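Local coordinates for cellulose-binding protein (Saccharophagus degradans, PDB 2YHG) that is related to nucleoside hydrolases and may cleave glycosidic bonds, as the calcium-, magnesium- and zinc-binding part of a larger, probably polysaccharide-binding protein, at residues 159-164 and 193-198; 184-189 and 209-214; 347-352 and 357-362; 402-405 and 411-414. All coordinates share one frame; numbering follows the deposited sequence.

Contact 1: residues 159-164 and 193-198; sequences QAVWKV and TWLAKN
Trp162 and Trp194 both hold CG opposite the backbone N (chi1 -178° and 179°). For Trp194 this extends the indole toward helix 155-167; for Trp162 it leaves CB and CD1 as the part that is met. The meeting is unequal. CH2 of Trp194, the far corner of its six-membered ring, comes up to the edge of the Trp162 indole, close to that ring's plane, and lies 4.0 Å from Trp162 CB. The same corner is 4.1 Å from Trp162 CD1, so the contact falls at the root of the Trp162 side chain, and the two indoles do not stack. Beside them, Val161 turns its branched carbon toward the other helix and receives a single methyl of Leu195. Leu195 CD2 is 3.8 Å from Val161 CG2 and nearly as close to CB, so it fits against the fork of the valine. Asn198, one turn after Trp194, folds back over it: ND2 lies over one face of the indole near the rim and donates to Trp194 O at 3.0 Å. The backbone N of Asn198 reaches that oxygen from the opposite face of the carbonyl plane. Phe199 adds an edge-to-face contact to Trp194, and helix 170-178 packs on Val161. In the nucleoside hydrolase-like domain, helices 155-167 and 170-178 connect strand 146-150 to its parallel neighbour 180-185, and helix 190-198 links 180-185 to 203-207.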
loop_
_atom_site.group_PDB
_atom_site.type_symbol
_atom_site.label_atom_id
_atom_site.label_comp_id
_atom_site.label_asym_id
_atom_site.label_seq_id
_atom_site.Cartn_x
_atom_site.Cartn_y
_atom_site.Cartn_z
ATOM N N GLN A 159 0.321 21.083 -3.410
ATOM C CA GLN A 159 1.167 22.244 -3.106
ATOM C C GLN A 159 2.626 21.941 -3.505
ATOM O O GLN A 159 3.318 22.804 -4.052
ATOM C CB GLN A 159 1.095 22.616 -1.636
ATOM C CG GLN A 159 2.021 23.752 -1.244
ATOM C CD GLN A 159 1.643 25.077 -1.878
ATOM O OE1 GLN A 159 0.529 25.254 -2.346
ATOM N NE2 GLN A 159 2.588 26.044 -1.915
ATOM N N ALA A 160 3.095 20.730 -3.227
ATOM C CA ALA A 160 4.459 20.324 -3.605
ATOM C C ALA A 160 4.634 20.450 -5.121
ATOM O O ALA A 160 5.600 21.042 -5.610
ATOM C CB ALA A 160 4.705 18.903 -3.157
ATOM N N VAL A 161 3.730 19.837 -5.876
ATOM C CA VAL A 161 3.833 19.865 -7.341
ATOM C C VAL A 161 3.686 21.296 -7.874
ATOM O O VAL A 161 4.431 21.704 -8.767
ATOM C CB VAL A 161 2.783 18.897 -7.966
ATOM C CG1 VAL A 161 2.717 19.091 -9.477
ATOM C CG2 VAL A 161 3.068 17.470 -7.596
ATOM N N TRP A 162 2.754 22.066 -7.320
ATOM C CA TRP A 162 2.563 23.439 -7.726
ATOM C C TRP A 162 3.852 24.236 -7.541
ATOM O O TRP A 162 4.252 25.013 -8.425
ATOM C CB TRP A 162 1.400 24.090 -6.958
ATOM C CG TRP A 162 1.148 25.476 -7.387
ATOM C CD1 TRP A 162 0.353 25.880 -8.427
ATOM C CD2 TRP A 162 1.742 26.653 -6.865
ATOM N NE1 TRP A 162 0.435 27.225 -8.586
ATOM C CE2 TRP A 162 1.274 27.737 -7.637
ATOM C CE3 TRP A 162 2.631 26.900 -5.834
ATOM C CZ2 TRP A 162 1.691 29.045 -7.430
ATOM C CZ3 TRP A 162 3.054 28.206 -5.641
ATOM C CH2 TRP A 162 2.615 29.243 -6.458
ATOM N N LYS A 163 4.500 24.057 -6.406
ATOM C CA LYS A 163 5.720 24.804 -6.145
ATOM C C LYS A 163 6.812 24.411 -7.152
ATOM O O LYS A 163 7.521 25.279 -7.667
ATOM C CB LYS A 163 6.207 24.576 -4.711
ATOM C CG LYS A 163 7.585 25.231 -4.434
ATOM C CD LYS A 163 7.975 25.051 -2.995
ATOM C CE LYS A 163 9.262 25.738 -2.668
ATOM N NZ LYS A 163 9.549 25.571 -1.209
ATOM N N VAL A 164 6.972 23.128 -7.425
ATOM C CA VAL A 164 7.944 22.678 -8.414
ATOM C C VAL A 164 7.620 23.259 -9.797
ATOM O O VAL A 164 8.513 23.811 -10.480
ATOM C CB VAL A 164 8.007 21.136 -8.429
ATOM C CG1 VAL A 164 8.823 20.621 -9.597
ATOM C CG2 VAL A 164 8.563 20.623 -7.130
ATOM N N THR A 193 -7.920 16.005 -8.032
ATOM C CA THR A 193 -8.445 16.123 -9.396
ATOM C C THR A 193 -7.592 17.092 -10.217
ATOM O O THR A 193 -7.277 16.806 -11.380
ATOM C CB THR A 193 -9.916 16.534 -9.377
ATOM O OG1 THR A 193 -10.563 15.802 -8.321
ATOM C CG2 THR A 193 -10.532 16.243 -10.705
ATOM N N TRP A 194 -7.199 18.209 -9.611
ATOM C CA TRP A 194 -6.310 19.156 -10.268
ATOM C C TRP A 194 -5.008 18.467 -10.701
ATOM O O TRP A 194 -4.522 18.664 -11.822
ATOM C CB TRP A 194 -6.019 20.324 -9.341
ATOM C CG TRP A 194 -5.093 21.344 -9.912
ATOM C CD1 TRP A 194 -5.422 22.431 -10.686
ATOM C CD2 TRP A 194 -3.694 21.419 -9.696
ATOM N NE1 TRP A 194 -4.301 23.149 -11.008
ATOM C CE2 TRP A 194 -3.221 22.556 -10.408
ATOM C CE3 TRP A 194 -2.798 20.709 -8.902
ATOM C CZ2 TRP A 194 -1.884 22.939 -10.392
ATOM C CZ3 TRP A 194 -1.472 21.122 -8.852
ATOM C CH2 TRP A 194 -1.024 22.220 -9.607
ATOM N N LEU A 195 -4.465 17.606 -9.825
ATOM C CA LEU A 195 -3.266 16.863 -10.185
ATOM C C LEU A 195 -3.478 15.948 -11.369
ATOM O O LEU A 195 -2.668 15.921 -12.314
ATOM C CB LEU A 195 -2.762 16.027 -8.998
ATOM C CG LEU A 195 -2.040 16.791 -7.880
ATOM C CD1 LEU A 195 -1.918 15.934 -6.638
ATOM C CD2 LEU A 195 -0.672 17.255 -8.355
ATOM N N ALA A 196 -4.538 15.148 -11.342
ATOM C CA ALA A 196 -4.779 14.174 -12.414
ATOM C C ALA A 196 -5.008 14.876 -13.746
ATOM O O ALA A 196 -4.562 14.387 -14.779
ATOM C CB ALA A 196 -5.958 13.292 -12.048
ATOM N N LYS A 197 -5.697 16.006 -13.718
ATOM C CA LYS A 197 -5.976 16.757 -14.937
ATOM C C LYS A 197 -4.707 17.402 -15.480
ATOM O O LYS A 197 -4.476 17.408 -16.704
ATOM C CB LYS A 197 -7.039 17.824 -14.632
ATOM C CG LYS A 197 -7.349 18.789 -15.766
ATOM C CD LYS A 197 -7.835 18.088 -17.008
ATOM C CE LYS A 197 -8.495 19.076 -17.967
ATOM N NZ LYS A 197 -8.977 18.392 -19.171
ATOM N N ASN A 198 -3.946 18.057 -14.610
ATOM C CA ASN A 198 -2.840 18.870 -15.079
ATOM C C ASN A 198 -1.578 18.082 -15.343
ATOM O O ASN A 198 -0.689 18.567 -16.059
ATOM C CB ASN A 198 -2.568 20.004 -14.093
ATOM C CG ASN A 198 -3.583 21.124 -14.238
ATOM O OD1 ASN A 198 -3.372 21.992 -15.064
ATOM N ND2 ASN A 198 -4.670 21.081 -13.518
#

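Contact 2: residues 184-189 and 209-214; sequences DILGQD and SVYSWQ
Leu186 meets Val210 and Tyr211 from a left-handed backbone conformation, with phi at +72°, unusual for a residue other than glycine. Its CB nevertheless points at the other segment, and one methyl does all the touching. Leu186 CD1 approaches the hydroxyl of Tyr211 closely, at 3.3 Å from OH, and is 3.9 Å from Val210 CG2. The methyl thus sits against the valine methyl and, obliquely, the phenol end of the tyrosine; valine and tyrosine are themselves packed on each other, with Val210 CG2 over the centre of the Tyr211 ring. Ile185 adds a looser contact, its CD1 lying 4.1 Å from Val210 CG1.

Each backbone is shaped by its own side chains. Asp184 OD1 accepts from Gly187 N at 3.0 Å, an Asx motif that draws the chain round after the strand. Gln188 NE2 gives an almost straight bond (175°) to Ile185 O, and the same amide also reaches Trp151 O. Within 209-214, Gln214 NE2 donates to Val210 O at 2.9 Å, in the carbonyl plane on a lone pair, while Trp213 NE1 adds a weak bond to that oxygen.

Ile185 touches Asp244, and its side chain is about 6 Å from the bound calcium ion held by Asp36, Asp43, Trp151 and Asp244. Two loops that follow the carboxyl ends of parallel strands 180-185 and 203-207, packed beside a calcium site, are consistent with the nucleoside hydrolase fold, whose calcium likewise sits at that end of the sheet.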
loop_
_atom_site.group_PDB
_atom_site.type_symbol
_atom_site.label_atom_id
_atom_site.label_comp_id
_atom_site.label_asym_id
_atom_site.label_seq_id
_atom_site.Cartn_x
_atom_site.Cartn_y
_atom_site.Cartn_z
ATOM N N ASP A 184 -4.907 7.927 -3.899
ATOM C CA ASP A 184 -5.966 8.774 -3.340
ATOM C C ASP A 184 -7.114 7.868 -2.916
ATOM O O ASP A 184 -7.675 7.154 -3.739
ATOM C CB ASP A 184 -6.389 9.745 -4.444
ATOM C CG ASP A 184 -7.707 10.454 -4.243
ATOM O OD1 ASP A 184 -8.274 10.383 -3.136
ATOM O OD2 ASP A 184 -8.152 11.112 -5.239
ATOM N N ILE A 185 -7.477 7.893 -1.635
ATOM C CA ILE A 185 -8.657 7.174 -1.167
ATOM C C ILE A 185 -9.905 8.023 -1.427
ATOM O O ILE A 185 -10.102 9.060 -0.796
ATOM C CB ILE A 185 -8.556 6.831 0.327
ATOM C CG1 ILE A 185 -7.380 5.867 0.583
ATOM C CG2 ILE A 185 -9.905 6.255 0.808
ATOM C CD1 ILE A 185 -7.689 4.411 0.258
ATOM N N LEU A 186 -10.709 7.561 -2.379
ATOM C CA LEU A 186 -12.077 8.007 -2.628
ATOM C C LEU A 186 -12.250 9.386 -3.230
ATOM O O LEU A 186 -13.342 9.672 -3.743
ATOM C CB LEU A 186 -12.962 7.872 -1.388
ATOM C CG LEU A 186 -13.358 6.436 -1.072
ATOM C CD1 LEU A 186 -13.697 6.258 0.415
ATOM C CD2 LEU A 186 -14.562 6.038 -1.918
ATOM N N GLY A 187 -11.289 10.289 -3.162
ATOM C CA GLY A 187 -11.438 11.656 -3.645
ATOM C C GLY A 187 -12.094 12.520 -2.615
ATOM O O GLY A 187 -13.315 12.512 -2.397
ATOM N N GLN A 188 -11.258 13.252 -1.871
ATOM C CA GLN A 188 -11.712 14.026 -0.744
ATOM C C GLN A 188 -11.253 15.477 -0.809
ATOM O O GLN A 188 -11.484 16.230 0.127
ATOM C CB GLN A 188 -11.306 13.383 0.573
ATOM C CG GLN A 188 -11.904 11.991 0.736
ATOM C CD GLN A 188 -11.367 11.326 1.969
ATOM O OE1 GLN A 188 -11.617 11.801 3.072
ATOM N NE2 GLN A 188 -10.619 10.248 1.815
ATOM N N ASP A 189 -10.671 15.890 -1.921
ATOM C CA ASP A 189 -10.593 17.290 -2.245
ATOM C C ASP A 189 -10.420 17.445 -3.731
ATOM O O ASP A 189 -10.166 16.500 -4.477
ATOM C CB ASP A 189 -9.559 18.080 -1.418
ATOM C CG ASP A 189 -8.096 17.823 -1.749
ATOM O OD1 ASP A 189 -7.789 17.104 -2.724
ATOM O OD2 ASP A 189 -7.251 18.375 -0.992
ATOM N N SER A 209 -13.232 1.168 -4.008
ATOM C CA SER A 209 -13.828 -0.072 -3.525
ATOM C C SER A 209 -13.077 -0.569 -2.294
ATOM O O SER A 209 -12.423 -1.636 -2.309
ATOM C CB SER A 209 -13.857 -1.140 -4.623
ATOM O OG SER A 209 -14.741 -0.805 -5.679
ATOM N N VAL A 210 -13.165 0.218 -1.234
ATOM C CA VAL A 210 -12.295 0.103 -0.074
ATOM C C VAL A 210 -13.033 -0.399 1.169
ATOM O O VAL A 210 -12.492 -0.325 2.274
ATOM C CB VAL A 210 -11.564 1.437 0.230
ATOM C CG1 VAL A 210 -10.639 1.775 -0.932
ATOM C CG2 VAL A 210 -12.561 2.560 0.542
ATOM N N TYR A 211 -14.230 -0.948 0.991
ATOM C CA TYR A 211 -15.154 -1.206 2.085
ATOM C C TYR A 211 -15.523 -2.672 2.286
ATOM O O TYR A 211 -16.358 -2.956 3.147
ATOM C CB TYR A 211 -16.431 -0.421 1.865
ATOM C CG TYR A 211 -16.278 1.078 1.989
ATOM C CD1 TYR A 211 -15.964 1.659 3.197
ATOM C CD2 TYR A 211 -16.440 1.907 0.908
ATOM C CE1 TYR A 211 -15.838 3.057 3.316
ATOM C CE2 TYR A 211 -16.390 3.286 1.036
ATOM C CZ TYR A 211 -16.109 3.851 2.249
ATOM O OH TYR A 211 -16.150 5.224 2.402
ATOM N N SER A 212 -14.968 -3.596 1.512
ATOM C CA SER A 212 -15.456 -4.985 1.518
ATOM C C SER A 212 -14.533 -5.983 2.201
ATOM O O SER A 212 -14.898 -7.134 2.344
ATOM C CB SER A 212 -15.698 -5.465 0.095
ATOM O OG SER A 212 -16.675 -4.680 -0.526
ATOM N N TRP A 213 -13.385 -5.548 2.682
ATOM C CA TRP A 213 -12.340 -6.437 3.201
ATOM C C TRP A 213 -12.243 -6.458 4.715
ATOM O O TRP A 213 -11.538 -7.318 5.265
ATOM C CB TRP A 213 -10.984 -5.998 2.606
ATOM C CG TRP A 213 -10.576 -4.635 3.030
ATOM C CD1 TRP A 213 -10.936 -3.465 2.438
ATOM C CD2 TRP A 213 -9.820 -4.282 4.192
ATOM N NE1 TRP A 213 -10.476 -2.405 3.163
ATOM C CE2 TRP A 213 -9.791 -2.873 4.254
ATOM C CE3 TRP A 213 -9.141 -5.011 5.172
ATOM C CZ2 TRP A 213 -9.193 -2.177 5.308
ATOM C CZ3 TRP A 213 -8.529 -4.322 6.209
ATOM C CH2 TRP A 213 -8.556 -2.929 6.267
ATOM N N GLN A 214 -12.905 -5.513 5.383
ATOM C CA GLN A 214 -12.628 -5.186 6.769
ATOM C C GLN A 214 -12.979 -6.317 7.737
ATOM O O GLN A 214 -13.893 -7.100 7.502
ATOM C CB GLN A 214 -13.439 -3.964 7.206
ATOM C CG GLN A 214 -12.848 -2.640 6.755
ATOM C CD GLN A 214 -13.109 -2.209 5.341
ATOM O OE1 GLN A 214 -13.589 -2.987 4.482
ATOM N NE2 GLN A 214 -12.795 -0.957 5.067
#

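Contact 3: residues 347-352 and 357-362; sequences MYLNAS and VSLDAS
Leu349 and Ala351 face Val357 and Leu359 between the edge strands of the two sheets of a beta sandwich, in a beta-arch: the chain leaves one sheet and enters the other within a few residues. The strands 347-351 and 357-360 run nearly antiparallel, at 155°, but their axes come no closer than 10.0 Å, so they meet through side chains. The tightest touch lies next to the turn, where Ala351 CB is 3.7 Å from Val357 CG2. Val357 carries its CG1 opposite the backbone N (chi1 178°), and this puts CG2 beside the N, where it reaches the alanine. Farther from the turn, Leu349 CD1 comes to 4.1 Å from Leu359 CD2, the two side chains sliding past each other in opposite directions. The same CD1 is 4.3 Å from Val357 CG1. Leu349 is modelled in two conformers, so these two approaches hold for one of them.

Around this first shell, the backbone of 347-351 bonds to strand 427-436, whose Val432 and Ile434 touch Leu349 and Ala351. Leu359 rests on Trp376 and Val401, and Val357 on Ile403. Asn339 takes the backbone N of Asp360 and the O of Ser358 with its amide. At the far end Asp360 turns the chain out of the strand: its OD1 receives Ser362 N from above the carboxylate plane, an Asx turn, and Ser362 OG on its syn lone pair at 2.7 Å.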
loop_
_atom_site.group_PDB
_atom_site.type_symbol
_atom_site.label_atom_id
_atom_site.label_comp_id
_atom_site.label_asym_id
_atom_site.label_seq_id
_atom_site.Cartn_x
_atom_site.Cartn_y
_atom_site.Cartn_z
ATOM N N MET A 347 9.178 -11.854 -9.748
ATOM C CA MET A 347 10.149 -12.573 -10.563
ATOM C C MET A 347 9.724 -12.570 -12.006
ATOM O O MET A 347 8.569 -12.861 -12.279
ATOM C CB MET A 347 10.207 -14.048 -10.058
ATOM C CG MET A 347 11.168 -15.008 -10.670
ATOM S SD MET A 347 11.211 -16.492 -9.601
ATOM C CE MET A 347 12.912 -16.896 -9.685
ATOM N N TYR A 348 10.608 -12.204 -12.911
ATOM C CA TYR A 348 10.314 -12.111 -14.309
ATOM C C TYR A 348 11.094 -13.185 -15.065
ATOM O O TYR A 348 12.302 -13.297 -14.897
ATOM C CB TYR A 348 10.674 -10.734 -14.850
ATOM C CG TYR A 348 9.824 -9.639 -14.290
ATOM C CD1 TYR A 348 8.590 -9.361 -14.828
ATOM C CD2 TYR A 348 10.193 -8.937 -13.170
ATOM C CE1 TYR A 348 7.778 -8.377 -14.292
ATOM C CE2 TYR A 348 9.378 -7.943 -12.628
ATOM C CZ TYR A 348 8.166 -7.698 -13.184
ATOM O OH TYR A 348 7.357 -6.684 -12.704
ATOM N N LEU A 349 10.399 -13.946 -15.887
ATOM C CA LEU A 349 10.990 -15.006 -16.708
ATOM C C LEU A 349 10.483 -14.864 -18.119
ATOM O O LEU A 349 9.351 -14.475 -18.330
ATOM C CB LEU A 349 10.528 -16.389 -16.208
ATOM C CG LEU A 349 10.925 -16.836 -14.809
ATOM C CD1 LEU A 349 10.385 -18.231 -14.591
ATOM C CD2 LEU A 349 12.436 -16.789 -14.625
ATOM N N ASN A 350 11.294 -15.240 -19.083
ATOM C CA ASN A 350 10.867 -15.406 -20.465
ATOM C C ASN A 350 10.833 -16.872 -20.817
ATOM O O ASN A 350 11.780 -17.597 -20.501
ATOM C CB ASN A 350 11.849 -14.701 -21.381
ATOM C CG ASN A 350 11.863 -13.204 -21.175
ATOM O OD1 ASN A 350 12.778 -12.758 -20.317
ATOM N ND2 ASN A 350 10.868 -12.563 -21.421
ATOM N N ALA A 351 9.741 -17.318 -21.428
ATOM C CA ALA A 351 9.603 -18.709 -21.828
ATOM C C ALA A 351 8.936 -18.766 -23.185
ATOM O O ALA A 351 8.168 -17.874 -23.555
ATOM C CB ALA A 351 8.764 -19.516 -20.808
ATOM N N SER A 352 9.140 -19.845 -23.917
ATOM C CA SER A 352 8.526 -20.000 -25.210
ATOM C C SER A 352 7.090 -20.485 -25.084
ATOM O O SER A 352 6.724 -21.297 -24.215
ATOM C CB SER A 352 9.326 -20.962 -26.058
ATOM O OG SER A 352 9.521 -22.186 -25.381
ATOM N N VAL A 357 7.206 -24.896 -17.807
ATOM C CA VAL A 357 8.096 -24.194 -16.889
ATOM C C VAL A 357 7.954 -24.751 -15.477
ATOM O O VAL A 357 6.901 -24.618 -14.846
ATOM C CB VAL A 357 7.823 -22.665 -16.868
ATOM C CG1 VAL A 357 8.725 -21.972 -15.866
ATOM C CG2 VAL A 357 7.989 -22.090 -18.283
ATOM N N SER A 358 9.018 -25.339 -14.966
ATOM C CA SER A 358 9.075 -25.799 -13.593
ATOM C C SER A 358 9.233 -24.612 -12.635
ATOM O O SER A 358 10.115 -23.772 -12.839
ATOM C CB SER A 358 10.260 -26.761 -13.453
ATOM O OG SER A 358 10.614 -26.969 -12.108
ATOM N N LEU A 359 8.393 -24.541 -11.611
ATOM C CA LEU A 359 8.522 -23.521 -10.566
ATOM C C LEU A 359 8.558 -24.255 -9.235
ATOM O O LEU A 359 7.597 -24.894 -8.849
ATOM C CB LEU A 359 7.361 -22.527 -10.607
ATOM C CG LEU A 359 7.208 -21.694 -11.884
ATOM C CD1 LEU A 359 5.917 -20.864 -11.825
ATOM C CD2 LEU A 359 8.411 -20.830 -12.169
ATOM N N ASP A 360 9.707 -24.195 -8.586
ATOM C CA ASP A 360 9.975 -25.015 -7.422
ATOM C C ASP A 360 10.218 -24.122 -6.214
ATOM O O ASP A 360 11.188 -23.382 -6.196
ATOM C CB ASP A 360 11.217 -25.882 -7.708
ATOM C CG ASP A 360 11.497 -26.885 -6.650
ATOM O OD1 ASP A 360 10.823 -26.895 -5.600
ATOM O OD2 ASP A 360 12.436 -27.677 -6.889
ATOM N N ALA A 361 9.303 -24.191 -5.251
ATOM C CA ALA A 361 9.385 -23.394 -4.045
ATOM C C ALA A 361 10.063 -24.128 -2.894
ATOM O O ALA A 361 10.044 -23.624 -1.753
ATOM C CB ALA A 361 7.986 -22.929 -3.627
ATOM N N SER A 362 10.673 -25.275 -3.145
ATOM C CA SER A 362 11.525 -25.901 -2.116
ATOM C C SER A 362 12.623 -24.885 -1.623
ATOM O O SER A 362 13.250 -24.183 -2.311
ATOM C CB SER A 362 12.161 -27.187 -2.726
ATOM O OG SER A 362 11.172 -28.024 -3.202
#

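Contact 4: residues 402-405 and 411-414; sequences QIPS and DIHI
Ile412 brings strand 411-414 against Ile403 and Pro404, and Asp411 leads into it. The carboxylate of Asp411 has two partners: OD1 accepts from Ser384 N, and OD2 is met by His413. Next comes Ile412, whose CB points at the other segment. With chi2 at 169° its chain is stretched out, so that CD1 makes every contact. This methyl is 3.8 Å from Pro404 CD, the end of the isoleucine meeting the CD corner of the proline. It also lies 4.2 Å from Ile403 CG2, and equally near Ile403 CD1, and thus rests between the two arms of that side chain.

His413 donates from NE2 to Asp411 OD2 over 2.9 Å. The aspartate oxygen lies in the plane of the imidazole, at its edge, but the nitrogen approaches from well above the carboxylate plane (55°). The other ring nitrogen, ND1, is bonded to Arg431 NH1, which would make it an acceptor and favour a neutral ring; together the two bonds fix the rotation of the imidazole. Ile414 turns back to the interior, onto Leu359 and Trp376.

Pro404 touches Tyr385, and His413 N bonds to Asp383 OD2; Tyr385 and Asp383 belong to a magnesium site whose ion is about 7 Å from the Ile412 side chain. Strand 411-420 runs between strands 427-436 and 372-378 in the four-stranded sheet, and segment 402-405 leaves strand 398-402 of the facing three-stranded sheet, with Ile403 lying against Val436.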
loop_
_atom_site.group_PDB
_atom_site.type_symbol
_atom_site.label_atom_id
_atom_site.label_comp_id
_atom_site.label_asym_id
_atom_site.label_seq_id
_atom_site.Cartn_x
_atom_site.Cartn_y
_atom_site.Cartn_z
ATOM N N GLN A 402 2.158 -25.139 -17.745
ATOM C CA GLN A 402 2.090 -25.359 -19.175
ATOM C C GLN A 402 1.820 -24.038 -19.870
ATOM O O GLN A 402 0.730 -23.480 -19.723
ATOM C CB GLN A 402 0.994 -26.377 -19.470
ATOM C CG GLN A 402 1.377 -27.755 -19.056
ATOM C CD GLN A 402 0.405 -28.787 -19.557
ATOM O OE1 GLN A 402 -0.638 -28.981 -18.954
ATOM N NE2 GLN A 402 0.653 -29.325 -20.748
ATOM N N ILE A 403 2.783 -23.540 -20.622
ATOM C CA ILE A 403 2.620 -22.287 -21.353
ATOM C C ILE A 403 1.916 -22.604 -22.659
ATOM O O ILE A 403 2.434 -23.341 -23.493
ATOM C CB ILE A 403 3.974 -21.649 -21.660
ATOM C CG1 ILE A 403 4.829 -21.484 -20.419
ATOM C CG2 ILE A 403 3.771 -20.337 -22.418
ATOM C CD1 ILE A 403 4.230 -20.601 -19.351
ATOM N N PRO A 404 0.697 -22.085 -22.874
ATOM C CA PRO A 404 -0.037 -22.466 -24.096
ATOM C C PRO A 404 0.730 -22.130 -25.354
ATOM O O PRO A 404 1.383 -21.105 -25.462
ATOM C CB PRO A 404 -1.340 -21.671 -23.975
ATOM C CG PRO A 404 -1.534 -21.565 -22.474
ATOM C CD PRO A 404 -0.136 -21.266 -21.971
ATOM N N SER A 405 0.500 -22.946 -26.398
ATOM C CA SER A 405 1.062 -22.677 -27.694
ATOM C C SER A 405 0.600 -21.379 -28.309
ATOM O O SER A 405 1.318 -20.789 -29.095
ATOM C CB SER A 405 0.750 -23.828 -28.646
ATOM O OG SER A 405 1.378 -25.019 -28.224
ATOM N N ASP A 411 1.773 -12.060 -21.551
ATOM C CA ASP A 411 2.352 -12.528 -20.305
ATOM C C ASP A 411 1.358 -13.348 -19.528
ATOM O O ASP A 411 0.115 -13.292 -19.749
ATOM C CB ASP A 411 3.034 -11.421 -19.461
ATOM C CG ASP A 411 2.122 -10.434 -18.798
ATOM O OD1 ASP A 411 0.894 -10.439 -18.963
ATOM O OD2 ASP A 411 2.657 -9.649 -17.973
ATOM N N ILE A 412 1.901 -14.144 -18.616
ATOM C CA ILE A 412 1.155 -15.068 -17.775
ATOM C C ILE A 412 1.674 -14.867 -16.354
ATOM O O ILE A 412 2.885 -14.984 -16.117
ATOM C CB ILE A 412 1.356 -16.516 -18.226
ATOM C CG1 ILE A 412 0.678 -16.761 -19.580
ATOM C CG2 ILE A 412 0.857 -17.508 -17.188
ATOM C CD1 ILE A 412 1.023 -18.076 -20.250
ATOM N N HIS A 413 0.787 -14.538 -15.432
ATOM C CA HIS A 413 1.162 -14.319 -14.042
ATOM C C HIS A 413 0.805 -15.537 -13.219
ATOM O O HIS A 413 -0.373 -15.936 -13.131
ATOM C CB HIS A 413 0.463 -13.082 -13.475
ATOM C CG HIS A 413 0.938 -11.795 -14.045
ATOM N ND1 HIS A 413 0.806 -10.604 -13.365
ATOM C CD2 HIS A 413 1.489 -11.506 -15.248
ATOM C CE1 HIS A 413 1.257 -9.640 -14.155
ATOM N NE2 HIS A 413 1.670 -10.155 -15.307
ATOM N N ILE A 414 1.819 -16.136 -12.598
ATOM C CA ILE A 414 1.665 -17.276 -11.718
ATOM C C ILE A 414 2.001 -16.845 -10.317
ATOM O O ILE A 414 3.053 -16.251 -10.102
ATOM C CB ILE A 414 2.559 -18.443 -12.156
ATOM C CG1 ILE A 414 2.325 -18.818 -13.628
ATOM C CG2 ILE A 414 2.374 -19.612 -11.212
ATOM C CD1 ILE A 414 0.931 -19.331 -13.937
#

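Overall arrangement
The four contacts divide between two parts of the chain. Contacts 1 and 2 belong to the nucleoside hydrolase-like domain; their centres are 21 Å apart and their segments alternate along the sequence, with strand 180-185 leading into helix 190-198. Contact 1 packs helices beside the parallel sheet, and contact 2 joins loops at the end of its strands. Contacts 3 and 4 follow later, in the C-terminal beta sandwich, with centres 10 Å apart; they touch directly and share the packing between its two sheets. Between the pairs, centres are 33 to 41 Å apart without any touch, as expected of two separately packed domains, each with metal sites of its own.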